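Local structure of protein transport protein SEC16 (Saccharomyces cerevisiae, 3MZK) at residues Lys24-Val29 with Ile48-Ile53; Asn60-Ser65 with Thr329-Leu334; Ala146-Ile151 with Lys176-Ile181; Leu281-Ile286 with Pro312-Ser317; Ala296-Phe301 with Val319-Ile324. The protein takes part in initiating COPII coat assembly for transport vesicles of the endoplasmic reticulum, in cargo selection and in autophagy, this chain being its central, Sec13-binding part. One frame throughout, in Å; residues are numbered along the deposited sequence.

Contact 1. Residues Lys24-Val29 with Ile48-Ile53; sequences KVVYAV and IKVTPI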
# COMPACT_ATOMS: atom_id res chain seq x y z
N LYS B 24 -45.68 -18.18 -38.28
CA LYS B 24 -47.06 -17.86 -38.60
C LYS B 24 -47.84 -17.77 -37.29
O LYS B 24 -47.40 -18.25 -36.25
CB LYS B 24 -47.69 -18.93 -39.49
CG LYS B 24 -47.07 -19.09 -40.87
CD LYS B 24 -47.91 -20.07 -41.67
CE LYS B 24 -47.37 -20.35 -43.06
NZ LYS B 24 -48.24 -21.34 -43.76
N VAL B 25 -49.01 -17.15 -37.35
CA VAL B 25 -49.86 -17.09 -36.18
C VAL B 25 -51.29 -17.43 -36.60
O VAL B 25 -51.67 -17.21 -37.74
CB VAL B 25 -49.74 -15.71 -35.50
CG1 VAL B 25 -51.09 -15.13 -35.15
CG2 VAL B 25 -48.84 -15.80 -34.28
N VAL B 26 -52.07 -17.98 -35.68
CA VAL B 26 -53.50 -18.23 -35.91
C VAL B 26 -54.29 -17.51 -34.85
O VAL B 26 -53.98 -17.63 -33.66
CB VAL B 26 -53.87 -19.72 -35.76
CG1 VAL B 26 -55.31 -19.96 -36.22
CG2 VAL B 26 -52.92 -20.58 -36.55
N TYR B 27 -55.32 -16.79 -35.26
CA TYR B 27 -56.21 -16.19 -34.27
C TYR B 27 -57.65 -16.12 -34.75
O TYR B 27 -57.93 -16.25 -35.94
CB TYR B 27 -55.73 -14.80 -33.85
CG TYR B 27 -55.72 -13.80 -34.98
CD1 TYR B 27 -56.83 -13.01 -35.24
CD2 TYR B 27 -54.61 -13.64 -35.78
CE1 TYR B 27 -56.83 -12.10 -36.27
CE2 TYR B 27 -54.60 -12.73 -36.81
CZ TYR B 27 -55.71 -11.96 -37.05
OH TYR B 27 -55.69 -11.05 -38.08
N ALA B 28 -58.56 -15.93 -33.81
CA ALA B 28 -59.97 -15.72 -34.10
C ALA B 28 -60.49 -14.71 -33.10
O ALA B 28 -60.24 -14.82 -31.90
CB ALA B 28 -60.75 -17.02 -34.02
N VAL B 29 -61.19 -13.71 -33.60
CA VAL B 29 -61.71 -12.67 -32.72
C VAL B 29 -63.20 -12.53 -33.00
O VAL B 29 -63.59 -12.15 -34.10
CB VAL B 29 -60.99 -11.33 -32.94
CG1 VAL B 29 -61.44 -10.33 -31.90
CG2 VAL B 29 -59.49 -11.55 -32.86
N ILE B 48 -61.53 -17.72 -38.90
CA ILE B 48 -60.20 -18.05 -38.44
C ILE B 48 -59.16 -17.50 -39.42
O ILE B 48 -59.30 -17.65 -40.64
CB ILE B 48 -60.05 -19.57 -38.30
CG1 ILE B 48 -61.03 -20.07 -37.25
CG2 ILE B 48 -58.64 -19.94 -37.90
CD1 ILE B 48 -61.07 -21.56 -37.17
N LYS B 49 -58.13 -16.85 -38.90
CA LYS B 49 -57.10 -16.24 -39.75
C LYS B 49 -55.70 -16.74 -39.44
O LYS B 49 -55.33 -16.98 -38.29
CB LYS B 49 -57.13 -14.71 -39.65
CG LYS B 49 -58.46 -14.12 -40.07
CD LYS B 49 -58.54 -12.62 -39.85
CE LYS B 49 -59.96 -12.13 -40.12
NZ LYS B 49 -60.04 -10.65 -40.27
N VAL B 50 -54.91 -16.89 -40.50
CA VAL B 50 -53.53 -17.32 -40.37
C VAL B 50 -52.64 -16.34 -41.10
O VAL B 50 -52.64 -16.27 -42.32
CB VAL B 50 -53.34 -18.72 -40.95
CG1 VAL B 50 -51.86 -19.07 -41.01
CG2 VAL B 50 -54.12 -19.73 -40.12
N THR B 51 -51.88 -15.57 -40.33
CA THR B 51 -51.01 -14.56 -40.90
C THR B 51 -49.59 -14.66 -40.35
O THR B 51 -49.38 -15.13 -39.23
CB THR B 51 -51.55 -13.15 -40.64
OG1 THR B 51 -50.57 -12.18 -41.04
CG2 THR B 51 -51.85 -12.96 -39.18
N PRO B 52 -48.60 -14.23 -41.15
CA PRO B 52 -47.23 -14.21 -40.66
C PRO B 52 -47.13 -13.38 -39.39
O PRO B 52 -47.94 -12.50 -39.14
CB PRO B 52 -46.48 -13.53 -41.80
CG PRO B 52 -47.27 -13.89 -43.01
CD PRO B 52 -48.70 -13.83 -42.56
N ILE B 53 -46.12 -13.69 -38.59
CA ILE B 53 -46.02 -13.13 -37.26
C ILE B 53 -45.84 -11.61 -37.29
O ILE B 53 -46.37 -10.90 -36.44
CB ILE B 53 -44.92 -13.86 -36.46
CG1 ILE B 53 -44.89 -13.39 -35.01
CG2 ILE B 53 -43.57 -13.73 -37.14
CD1 ILE B 53 -43.98 -14.23 -34.12
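Val26 forms the apolar centre of this antiparallel strand pair, its two methyls reaching across to different partners. CG1 of Val26 touches CG2 of Ile48 at 3.7 Å, and CG2 of Val26 meets CG2 of Val50 at 3.9 Å. CG1 of Val50 in turn comes within 4.1 Å of CD of Lys24. The other sheet face carries Val25, Tyr27, Lys49 and Thr51. With chi1 at 64°, CG of Tyr27 stands between the backbone N and the carbonyl carbon; CB of Lys49 covers one face of the ring near its rim, and CG2 of Thr51 lies in plane at the edge, 3.6 Å from CE2 of Tyr27. An alanine in place of Tyr27 would probably strip the Lys49 methylenes and the Thr51 methyl of the ring they pack on. Two hydrogen-bonded pairs join the backbones: Val25 N gives to Thr51 O at 2.8 Å and Thr51 N returns a bond to Val25 O, while Tyr27 N bonds to Lys49 O and Lys49 N to Tyr27 O, each at 3.0 Å. At the polar edge, NZ of Lys24 and NZ of Lys49 are bound by another protein chain. Strand 24-28 is the middle of three, with 16-19 on its second side; Ile48, Lys49 and Val50 pair antiparallel with a strand of that other protein, continuing the sheet across the interface, consistent with a blade completing the Sec13 propeller.

Contact 2. Residues Asn60-Ser65 with Thr329-Leu334; sequences NDMLKS and TFESIL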
# COMPACT_ATOMS: atom_id res chain seq x y z
N ASN B 60 -37.97 -5.17 -35.26
CA ASN B 60 -37.04 -4.09 -34.98
C ASN B 60 -35.85 -4.09 -35.93
O ASN B 60 -35.20 -5.11 -36.10
CB ASN B 60 -36.53 -4.18 -33.54
CG ASN B 60 -37.58 -3.77 -32.52
OD1 ASN B 60 -38.78 -3.83 -32.80
ND2 ASN B 60 -37.13 -3.35 -31.34
N ASP B 61 -35.57 -2.94 -36.54
CA ASP B 61 -34.38 -2.82 -37.37
C ASP B 61 -33.15 -2.99 -36.47
O ASP B 61 -32.07 -3.32 -36.95
CB ASP B 61 -34.35 -1.47 -38.09
N MET B 62 -33.35 -2.79 -35.17
CA MET B 62 -32.28 -2.88 -34.19
C MET B 62 -31.58 -4.24 -34.24
O MET B 62 -30.40 -4.33 -34.57
CB MET B 62 -32.82 -2.62 -32.78
CG MET B 62 -31.75 -2.21 -31.77
SD MET B 62 -32.36 -2.15 -30.07
CE MET B 62 -33.77 -1.06 -30.25
N LEU B 63 -32.31 -5.30 -33.90
CA LEU B 63 -31.76 -6.65 -33.94
C LEU B 63 -31.25 -7.06 -35.32
O LEU B 63 -30.31 -7.84 -35.43
CB LEU B 63 -32.80 -7.68 -33.47
CG LEU B 63 -33.20 -7.62 -32.00
CD1 LEU B 63 -34.36 -8.56 -31.74
CD2 LEU B 63 -32.02 -7.96 -31.10
N LYS B 64 -31.88 -6.54 -36.37
CA LYS B 64 -31.53 -6.92 -37.74
C LYS B 64 -30.21 -6.30 -38.20
O LYS B 64 -29.47 -6.91 -38.96
CB LYS B 64 -32.64 -6.53 -38.72
N SER B 65 -29.92 -5.10 -37.71
CA SER B 65 -28.76 -4.35 -38.17
C SER B 65 -27.50 -4.64 -37.34
O SER B 65 -26.38 -4.46 -37.82
CB SER B 65 -29.05 -2.85 -38.16
OG SER B 65 -29.43 -2.41 -36.86
N THR B 329 -35.49 -7.73 -22.59
CA THR B 329 -35.53 -6.58 -23.49
C THR B 329 -34.43 -6.67 -24.56
O THR B 329 -33.34 -7.17 -24.30
CB THR B 329 -35.41 -5.26 -22.71
OG1 THR B 329 -34.08 -5.12 -22.19
CG2 THR B 329 -36.41 -5.23 -21.55
N PHE B 330 -34.73 -6.19 -25.77
CA PHE B 330 -33.74 -6.16 -26.84
C PHE B 330 -32.52 -5.33 -26.44
O PHE B 330 -31.38 -5.72 -26.70
CB PHE B 330 -34.35 -5.65 -28.14
CG PHE B 330 -35.44 -6.52 -28.68
CD1 PHE B 330 -35.71 -7.76 -28.12
CD2 PHE B 330 -36.20 -6.10 -29.76
CE1 PHE B 330 -36.72 -8.56 -28.62
CE2 PHE B 330 -37.22 -6.90 -30.27
CZ PHE B 330 -37.48 -8.13 -29.70
N GLU B 331 -32.76 -4.18 -25.81
CA GLU B 331 -31.67 -3.34 -25.32
C GLU B 331 -30.72 -4.16 -24.46
O GLU B 331 -29.50 -4.12 -24.65
CB GLU B 331 -32.21 -2.14 -24.51
CG GLU B 331 -33.03 -1.15 -25.32
CD GLU B 331 -34.36 -1.74 -25.79
OE1 GLU B 331 -34.96 -2.53 -25.03
OE2 GLU B 331 -34.78 -1.41 -26.92
N SER B 332 -31.29 -4.91 -23.52
CA SER B 332 -30.50 -5.75 -22.62
C SER B 332 -29.65 -6.77 -23.39
O SER B 332 -28.49 -6.98 -23.06
CB SER B 332 -31.41 -6.48 -21.63
OG SER B 332 -30.65 -7.29 -20.75
N ILE B 333 -30.24 -7.40 -24.40
CA ILE B 333 -29.49 -8.37 -25.19
C ILE B 333 -28.25 -7.72 -25.79
O ILE B 333 -27.14 -8.25 -25.67
CB ILE B 333 -30.34 -8.93 -26.34
CG1 ILE B 333 -31.54 -9.69 -25.78
CG2 ILE B 333 -29.51 -9.85 -27.22
CD1 ILE B 333 -32.46 -10.22 -26.86
N LEU B 334 -28.44 -6.58 -26.43
CA LEU B 334 -27.36 -5.89 -27.12
C LEU B 334 -26.38 -5.24 -26.15
O LEU B 334 -25.17 -5.41 -26.26
CB LEU B 334 -27.94 -4.85 -28.09
CG LEU B 334 -28.92 -5.40 -29.14
CD1 LEU B 334 -29.51 -4.28 -29.97
CD2 LEU B 334 -28.25 -6.43 -30.03
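Leu63 and Phe330 make the CH-pi contact of this helix pair: CD1 of Leu63 sits over the middle of the Phe330 ring, 3.5 Å from its centroid and 8° off the normal. The Asn60 amide approaches the same ring at its edge, ND2 lying 3.3 Å from CD2 of Phe330, with amide and ring planes 81° apart. A basic side chain of another protein makes a cation-pi contact with Phe330. Apolar packing involves Leu334, whose CD1 meets CG of Met62 at 3.5 Å and whose CD2 lies 4.2 Å from CD2 of Leu63. Of mixed character is the meeting of Met62 with Glu331, which cross at about a right angle: the thioether bends at chi3, bringing CE within 3.5 Å of OE2 of Glu331. Hydrogen bonding does not join the segments; it secures the helix start, where OG1 of Thr329 accepts from Ser332 N as an N-cap. The segment axes, 21° apart in direction, approach to 10.8 Å. Here the short helix 61-65, following the sheet region, is laid against the first turn of helix 330-344, which packs in turn on helix 356-368, consistent with the helix-on-helix packing of the alpha-helical ACE1 element of Sec16.

Contact 3. Residues Ala146-Ile151 with Lys176-Ile181; sequences AYRLDI and KRDYAI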
# COMPACT_ATOMS: atom_id res chain seq x y z
N ALA B 146 -18.64 31.91 13.53
CA ALA B 146 -18.19 30.57 13.90
C ALA B 146 -17.38 30.63 15.19
O ALA B 146 -17.23 31.69 15.78
CB ALA B 146 -17.36 29.98 12.78
N TYR B 147 -16.87 29.48 15.61
CA TYR B 147 -16.09 29.43 16.83
C TYR B 147 -14.68 28.89 16.62
O TYR B 147 -14.40 28.22 15.63
CB TYR B 147 -16.83 28.65 17.91
CG TYR B 147 -18.14 29.31 18.26
CD1 TYR B 147 -18.22 30.22 19.30
CD2 TYR B 147 -19.29 29.05 17.52
CE1 TYR B 147 -19.42 30.84 19.61
CE2 TYR B 147 -20.48 29.66 17.82
CZ TYR B 147 -20.54 30.56 18.87
OH TYR B 147 -21.74 31.17 19.18
N ARG B 148 -13.81 29.21 17.56
CA ARG B 148 -12.39 28.91 17.45
C ARG B 148 -11.79 28.88 18.85
O ARG B 148 -12.07 29.74 19.67
CB ARG B 148 -11.71 30.00 16.62
CG ARG B 148 -10.21 29.88 16.55
CD ARG B 148 -9.60 31.11 15.91
NE ARG B 148 -8.19 30.91 15.65
CZ ARG B 148 -7.69 30.55 14.46
NH1 ARG B 148 -8.51 30.37 13.44
NH2 ARG B 148 -6.39 30.38 14.31
N LEU B 149 -10.97 27.87 19.11
CA LEU B 149 -10.33 27.71 20.41
C LEU B 149 -9.48 28.92 20.79
O LEU B 149 -8.69 29.41 19.98
CB LEU B 149 -9.48 26.44 20.44
CG LEU B 149 -10.11 25.21 21.10
CD1 LEU B 149 -11.51 24.94 20.56
CD2 LEU B 149 -9.22 24.01 20.92
N ASP B 150 -9.64 29.39 22.02
CA ASP B 150 -8.79 30.46 22.55
C ASP B 150 -7.46 29.89 23.03
O ASP B 150 -7.24 28.67 22.97
CB ASP B 150 -9.49 31.22 23.69
CG ASP B 150 -9.89 30.31 24.85
OD1 ASP B 150 -9.41 29.16 24.92
OD2 ASP B 150 -10.68 30.76 25.70
N ILE B 151 -6.57 30.75 23.51
CA ILE B 151 -5.25 30.31 23.95
C ILE B 151 -5.36 29.20 25.00
O ILE B 151 -4.68 28.18 24.90
CB ILE B 151 -4.40 31.48 24.49
N LYS B 176 -16.48 23.15 21.99
CA LYS B 176 -16.23 24.57 21.76
C LYS B 176 -16.56 24.92 20.32
O LYS B 176 -16.34 26.06 19.88
CB LYS B 176 -14.78 24.92 22.09
CG LYS B 176 -14.41 24.70 23.55
CD LYS B 176 -15.22 25.60 24.47
CE LYS B 176 -14.86 25.38 25.92
NZ LYS B 176 -15.63 26.28 26.83
N ARG B 177 -17.07 23.93 19.59
CA ARG B 177 -17.50 24.10 18.21
C ARG B 177 -16.39 24.57 17.27
O ARG B 177 -16.65 25.28 16.31
CB ARG B 177 -18.70 25.05 18.12
CG ARG B 177 -19.92 24.60 18.92
CD ARG B 177 -21.18 25.32 18.46
NE ARG B 177 -21.50 24.99 17.07
CZ ARG B 177 -22.53 25.50 16.40
NH1 ARG B 177 -23.34 26.38 16.97
NH2 ARG B 177 -22.74 25.14 15.14
N ASP B 178 -15.16 24.16 17.56
CA ASP B 178 -14.05 24.46 16.66
C ASP B 178 -13.78 23.26 15.76
O ASP B 178 -13.01 22.37 16.10
CB ASP B 178 -12.79 24.80 17.46
CG ASP B 178 -11.67 25.32 16.57
OD1 ASP B 178 -11.61 24.93 15.39
OD2 ASP B 178 -10.86 26.13 17.06
N TYR B 179 -14.43 23.26 14.61
CA TYR B 179 -14.44 22.08 13.75
C TYR B 179 -13.15 21.92 12.96
O TYR B 179 -12.91 20.87 12.36
CB TYR B 179 -15.66 22.10 12.83
CG TYR B 179 -16.97 22.15 13.58
CD1 TYR B 179 -17.46 21.02 14.23
CD2 TYR B 179 -17.72 23.31 13.63
CE1 TYR B 179 -18.66 21.06 14.93
CE2 TYR B 179 -18.92 23.37 14.32
CZ TYR B 179 -19.38 22.24 14.97
OH TYR B 179 -20.58 22.29 15.65
N ALA B 180 -12.31 22.95 12.95
CA ALA B 180 -11.04 22.87 12.27
C ALA B 180 -10.12 21.88 12.97
O ALA B 180 -9.71 20.88 12.39
CB ALA B 180 -10.39 24.25 12.18
N ILE B 181 -9.80 22.15 14.24
CA ILE B 181 -8.95 21.26 15.02
C ILE B 181 -9.66 19.94 15.24
O ILE B 181 -9.02 18.90 15.37
CB ILE B 181 -8.61 21.84 16.40
CG1 ILE B 181 -9.24 23.22 16.57
CG2 ILE B 181 -7.10 21.90 16.62
CD1 ILE B 181 -8.80 23.92 17.80
O HOH W 1 -17.08 27.03 14.11
O HOH W 2 -12.91 26.86 13.78
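Leu149 N donates to Asp178 OD2 at 2.7 Å, tying an extended loop segment to the turn between two helices, where a Schellman motif at Arg177 runs straight into an N-cap at Asp178. The bond is nearly straight, and it meets OD2 on the anti side of the carboxylate, 17° out of its plane. Beside this bond, CD1 of Leu149 packs on CB of Lys176, 3.6 Å away, and on CB of Asp178. Tyr147 lays its CB against the Lys176 carbonyl, 3.3 Å from the O atom. Two waters fill out this shell: one accepts from Tyr147 N and donates to Arg177 O, the other donates to both Tyr147 O and OD1 of Asp178, the latter at 2.8 Å. What positions the carboxylate is its chi1 of -171°, which sets CG anti to the backbone N; OD1 also takes a weak capping bond from Ala180 N at the start of helix 179-187. The second subunit, another copy of this protein, adds the outer layer: its Tyr201 OH bonds to OD2 of Asp178, and its Tyr201 O receives NH2 of Arg148, so the carboxylate serves both the chain's own turn and the dimer contact. Arg177 is fixed at two points of its guanidinium, NH2 bonding to Gly205 O while NE donates to OH of Tyr179 at 3.2 Å.

Contact 4. Residues Leu281-Ile286 with Pro312-Ser317; sequences LIEFGI and PVMADS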
# COMPACT_ATOMS: atom_id res chain seq x y z
N LEU B 281 -19.58 3.36 -5.93
CA LEU B 281 -20.40 3.00 -7.09
C LEU B 281 -21.22 1.75 -6.82
O LEU B 281 -22.40 1.68 -7.14
CB LEU B 281 -19.53 2.83 -8.33
CG LEU B 281 -18.97 4.12 -8.93
CD1 LEU B 281 -18.12 3.84 -10.15
CD2 LEU B 281 -20.11 5.05 -9.29
N ILE B 282 -20.58 0.74 -6.23
CA ILE B 282 -21.27 -0.49 -5.92
C ILE B 282 -22.27 -0.31 -4.78
O ILE B 282 -23.44 -0.67 -4.91
CB ILE B 282 -20.27 -1.60 -5.60
CG1 ILE B 282 -19.34 -1.80 -6.79
CG2 ILE B 282 -21.00 -2.88 -5.25
CD1 ILE B 282 -18.24 -2.80 -6.55
N GLU B 283 -21.83 0.27 -3.67
CA GLU B 283 -22.73 0.56 -2.55
C GLU B 283 -23.97 1.34 -2.98
O GLU B 283 -25.08 1.05 -2.55
CB GLU B 283 -21.99 1.32 -1.45
CG GLU B 283 -21.08 0.45 -0.63
CD GLU B 283 -21.84 -0.62 0.11
OE1 GLU B 283 -22.85 -0.28 0.76
OE2 GLU B 283 -21.44 -1.80 0.04
N PHE B 284 -23.76 2.33 -3.83
CA PHE B 284 -24.84 3.19 -4.29
C PHE B 284 -25.68 2.49 -5.36
O PHE B 284 -26.88 2.71 -5.48
CB PHE B 284 -24.27 4.50 -4.84
CG PHE B 284 -25.30 5.58 -5.03
CD1 PHE B 284 -25.09 6.60 -5.94
CD2 PHE B 284 -26.46 5.59 -4.29
CE1 PHE B 284 -26.03 7.59 -6.12
CE2 PHE B 284 -27.40 6.58 -4.46
CZ PHE B 284 -27.19 7.58 -5.38
N GLY B 285 -25.03 1.63 -6.15
CA GLY B 285 -25.72 0.82 -7.14
C GLY B 285 -26.62 -0.23 -6.50
O GLY B 285 -27.53 -0.75 -7.15
N ILE B 286 -26.34 -0.56 -5.24
CA ILE B 286 -27.17 -1.48 -4.48
C ILE B 286 -28.40 -0.75 -3.97
O ILE B 286 -29.52 -1.19 -4.17
CB ILE B 286 -26.40 -2.07 -3.29
CG1 ILE B 286 -25.45 -3.17 -3.76
CG2 ILE B 286 -27.36 -2.60 -2.24
CD1 ILE B 286 -24.44 -3.57 -2.73
N PRO B 312 -23.20 -12.19 -5.97
CA PRO B 312 -23.49 -10.86 -5.43
C PRO B 312 -22.37 -9.87 -5.73
O PRO B 312 -21.21 -10.26 -5.81
CB PRO B 312 -23.60 -11.11 -3.93
CG PRO B 312 -24.07 -12.52 -3.83
CD PRO B 312 -23.39 -13.25 -4.96
N VAL B 313 -22.73 -8.60 -5.89
CA VAL B 313 -21.74 -7.56 -6.15
C VAL B 313 -20.95 -7.21 -4.89
O VAL B 313 -19.78 -6.87 -4.96
CB VAL B 313 -22.40 -6.28 -6.73
CG1 VAL B 313 -23.16 -6.61 -8.01
CG2 VAL B 313 -23.33 -5.64 -5.70
N MET B 314 -21.61 -7.31 -3.74
CA MET B 314 -20.97 -7.06 -2.46
C MET B 314 -21.18 -8.24 -1.52
O MET B 314 -22.18 -8.96 -1.62
CB MET B 314 -21.52 -5.77 -1.83
CG MET B 314 -20.59 -5.17 -0.80
SD MET B 314 -18.99 -4.82 -1.54
CE MET B 314 -19.35 -3.28 -2.38
N ALA B 315 -20.25 -8.45 -0.60
CA ALA B 315 -20.33 -9.59 0.31
C ALA B 315 -21.55 -9.52 1.22
O ALA B 315 -22.25 -10.52 1.42
CB ALA B 315 -19.06 -9.71 1.14
N ASP B 316 -21.81 -8.34 1.77
CA ASP B 316 -22.88 -8.15 2.75
C ASP B 316 -24.23 -7.89 2.08
O ASP B 316 -25.16 -7.40 2.73
CB ASP B 316 -22.54 -7.01 3.71
CG ASP B 316 -22.54 -5.65 3.04
OD1 ASP B 316 -22.17 -5.57 1.85
OD2 ASP B 316 -22.90 -4.66 3.70
N SER B 317 -24.34 -8.22 0.80
CA SER B 317 -25.57 -7.96 0.06
C SER B 317 -25.97 -9.14 -0.81
O SER B 317 -25.15 -9.98 -1.17
CB SER B 317 -25.42 -6.70 -0.80
OG SER B 317 -26.59 -6.49 -1.57
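Ile282 and Ile286, one turn apart on helix 275-290, receive Val313 and Met314 from a loop whose type I beta turn spans Met314 to Ser317. The packed part centres on methyl groups. CG2 of Val313 lies 3.6 Å from CG2 of Ile282 and 3.8 Å from CD1 of Ile286, these side chains sliding past one another in opposite directions. Met314 bends at chi2 and again at chi3 (80°), the latter bringing CE against CG2 of Ile282; its CB touches CD1 of Ile286, where the two side chains cross at about a right angle. Val319 backs both Val313 and Ile286. The outer side is looser and acidic. Glu283 also crosses Met314 at about a right angle, its OE2 3.5 Å from CE of Met314. The same OE2 of Glu283 is 4.2 Å from OD1 of Asp316 on the exposed turn, a pairing of like charges that is likely to be mildly repulsive. No hydrogen bond crosses the contact: OG of Ser317, 3.8 Å from CD1 of Ile286, is instead bonded to Val319 N.

Contact 5. Residues Ala296-Phe301 with Val319-Ile324; sequences AASTLF and VIFESI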
# COMPACT_ATOMS: atom_id res chain seq x y z
N ALA B 296 -30.66 2.83 -13.24
CA ALA B 296 -29.66 3.58 -12.51
C ALA B 296 -28.56 2.65 -12.02
O ALA B 296 -27.40 2.78 -12.40
CB ALA B 296 -30.29 4.33 -11.35
N ALA B 297 -28.94 1.70 -11.17
CA ALA B 297 -27.99 0.75 -10.60
C ALA B 297 -27.04 0.21 -11.65
O ALA B 297 -25.83 0.20 -11.46
CB ALA B 297 -28.73 -0.38 -9.92
N SER B 298 -27.59 -0.25 -12.77
CA SER B 298 -26.78 -0.81 -13.85
C SER B 298 -25.80 0.20 -14.42
O SER B 298 -24.69 -0.15 -14.81
CB SER B 298 -27.67 -1.36 -14.97
OG SER B 298 -28.33 -2.54 -14.55
N THR B 299 -26.22 1.46 -14.49
CA THR B 299 -25.33 2.53 -14.93
C THR B 299 -24.09 2.57 -14.04
O THR B 299 -22.96 2.53 -14.53
CB THR B 299 -26.05 3.90 -14.93
OG1 THR B 299 -27.24 3.82 -15.73
CG2 THR B 299 -25.16 4.98 -15.50
N LEU B 300 -24.29 2.61 -12.72
CA LEU B 300 -23.17 2.64 -11.79
C LEU B 300 -22.27 1.41 -11.92
O LEU B 300 -21.05 1.54 -11.90
CB LEU B 300 -23.64 2.79 -10.34
CG LEU B 300 -24.64 3.93 -10.08
CD1 LEU B 300 -24.68 4.28 -8.60
CD2 LEU B 300 -24.29 5.15 -10.91
N PHE B 301 -22.87 0.24 -12.08
CA PHE B 301 -22.12 -1.01 -12.21
C PHE B 301 -21.26 -1.01 -13.47
O PHE B 301 -20.12 -1.49 -13.46
CB PHE B 301 -23.05 -2.23 -12.21
CG PHE B 301 -23.76 -2.46 -10.91
CD1 PHE B 301 -23.20 -2.04 -9.71
CD2 PHE B 301 -25.00 -3.08 -10.88
CE1 PHE B 301 -23.86 -2.25 -8.51
CE2 PHE B 301 -25.67 -3.30 -9.68
CZ PHE B 301 -25.09 -2.88 -8.49
N VAL B 319 -27.72 -8.47 -3.68
CA VAL B 319 -27.91 -7.86 -4.99
C VAL B 319 -27.02 -8.51 -6.05
O VAL B 319 -25.85 -8.79 -5.82
CB VAL B 319 -27.68 -6.34 -4.94
CG1 VAL B 319 -27.38 -5.79 -6.33
CG2 VAL B 319 -28.88 -5.64 -4.32
N ILE B 320 -27.60 -8.74 -7.23
CA ILE B 320 -26.89 -9.40 -8.33
C ILE B 320 -26.86 -8.52 -9.58
O ILE B 320 -27.85 -7.89 -9.94
CB ILE B 320 -27.56 -10.76 -8.66
CG1 ILE B 320 -27.43 -11.71 -7.46
CG2 ILE B 320 -26.95 -11.39 -9.90
CD1 ILE B 320 -28.08 -13.06 -7.68
N PHE B 321 -25.70 -8.45 -10.25
CA PHE B 321 -25.61 -7.78 -11.54
C PHE B 321 -25.67 -8.83 -12.63
O PHE B 321 -24.64 -9.28 -13.11
CB PHE B 321 -24.31 -6.99 -11.66
CG PHE B 321 -24.27 -6.07 -12.85
CD1 PHE B 321 -23.05 -5.71 -13.43
CD2 PHE B 321 -25.44 -5.55 -13.39
CE1 PHE B 321 -23.00 -4.86 -14.52
CE2 PHE B 321 -25.41 -4.70 -14.48
CZ PHE B 321 -24.19 -4.35 -15.06
N GLU B 322 -26.89 -9.20 -13.00
CA GLU B 322 -27.15 -10.33 -13.90
C GLU B 322 -27.23 -9.87 -15.36
O GLU B 322 -26.79 -10.58 -16.27
CB GLU B 322 -28.46 -11.02 -13.48
CG GLU B 322 -28.69 -12.41 -14.05
CD GLU B 322 -30.01 -13.03 -13.57
OE1 GLU B 322 -30.72 -12.38 -12.78
OE2 GLU B 322 -30.32 -14.17 -13.98
N SER B 323 -27.79 -8.68 -15.57
CA SER B 323 -27.95 -8.12 -16.91
C SER B 323 -28.22 -6.62 -16.87
O SER B 323 -28.76 -6.10 -15.90
CB SER B 323 -29.12 -8.80 -17.62
OG SER B 323 -30.32 -8.52 -16.92
N ILE B 324 -27.86 -5.94 -17.95
CA ILE B 324 -28.13 -4.51 -18.06
C ILE B 324 -29.59 -4.30 -18.50
O ILE B 324 -29.94 -4.55 -19.66
CB ILE B 324 -27.14 -3.83 -19.04
CG1 ILE B 324 -25.70 -4.18 -18.64
CG2 ILE B 324 -27.34 -2.32 -19.05
CD1 ILE B 324 -24.66 -3.64 -19.57
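In the alpha-helical region assigned to the Sec23-binding domain family, the long loop between helices 294-303 and 330-344 folds back on the first of them, setting Phe321 against Phe301 and Ser298. The two phenylalanine side chains slide past each other in opposite directions. CB of Phe301 sits over a face of the Phe321 ring, 3.6 Å from its centroid and offset toward the rim, a CH-pi contact 17° off the normal. The rings themselves meet obliquely, with centroids 5.0 Å apart and planes at 52°; their nearest atoms are CD2 of Phe301 and CD2 of Phe321. With chi1 at -169°, CG of Phe321 is anti to its backbone N, turned in to the helix. OG of Ser298 lies 3.6 Å from CE2 of Phe321, while its hydrogen bond goes to Thr294 O one turn back. At the two ends of the loop segment, CG1 of Val319 is 4.3 Å from CZ of Phe301, and CG2 of Ile324 is 4.2 Å from CB of Ser298. An alanine in place of Phe321 would probably open a gap next to CB of Phe301 and beside OG of Ser298, where the ring had been. Around the pair, Val306, Leu308 and Val313 of the loops touch Phe321, helix 275-290 packs on Ala297 and Leu300, and Ile324 leans on Trp335 and Tyr339 of helix 330-344.

How the contacts relate
Contact 1 comes first along the chain and lies in the N-terminal sheet. The centres of contact 1 and contact 2 are about 25 Å apart. Contact 2 follows through helix 61-65 and closes a loop of 263 residues in which contacts 3, 4 and 5 are nested. Contacts 4 and 5 interleave along the chain, their centres about 10 Å apart, and are joined by a probable hydrogen bond from Val313 N to Val319 O and by packing of helix 275-290 on helix 294-303. Contact 5 also touches contact 2 through Ser332. Contacts 1 and 3 lie on opposite sides of the chain's centre, about 81 Å apart between centres, so the elongated helical body separates the interface with another protein from that with the second subunit.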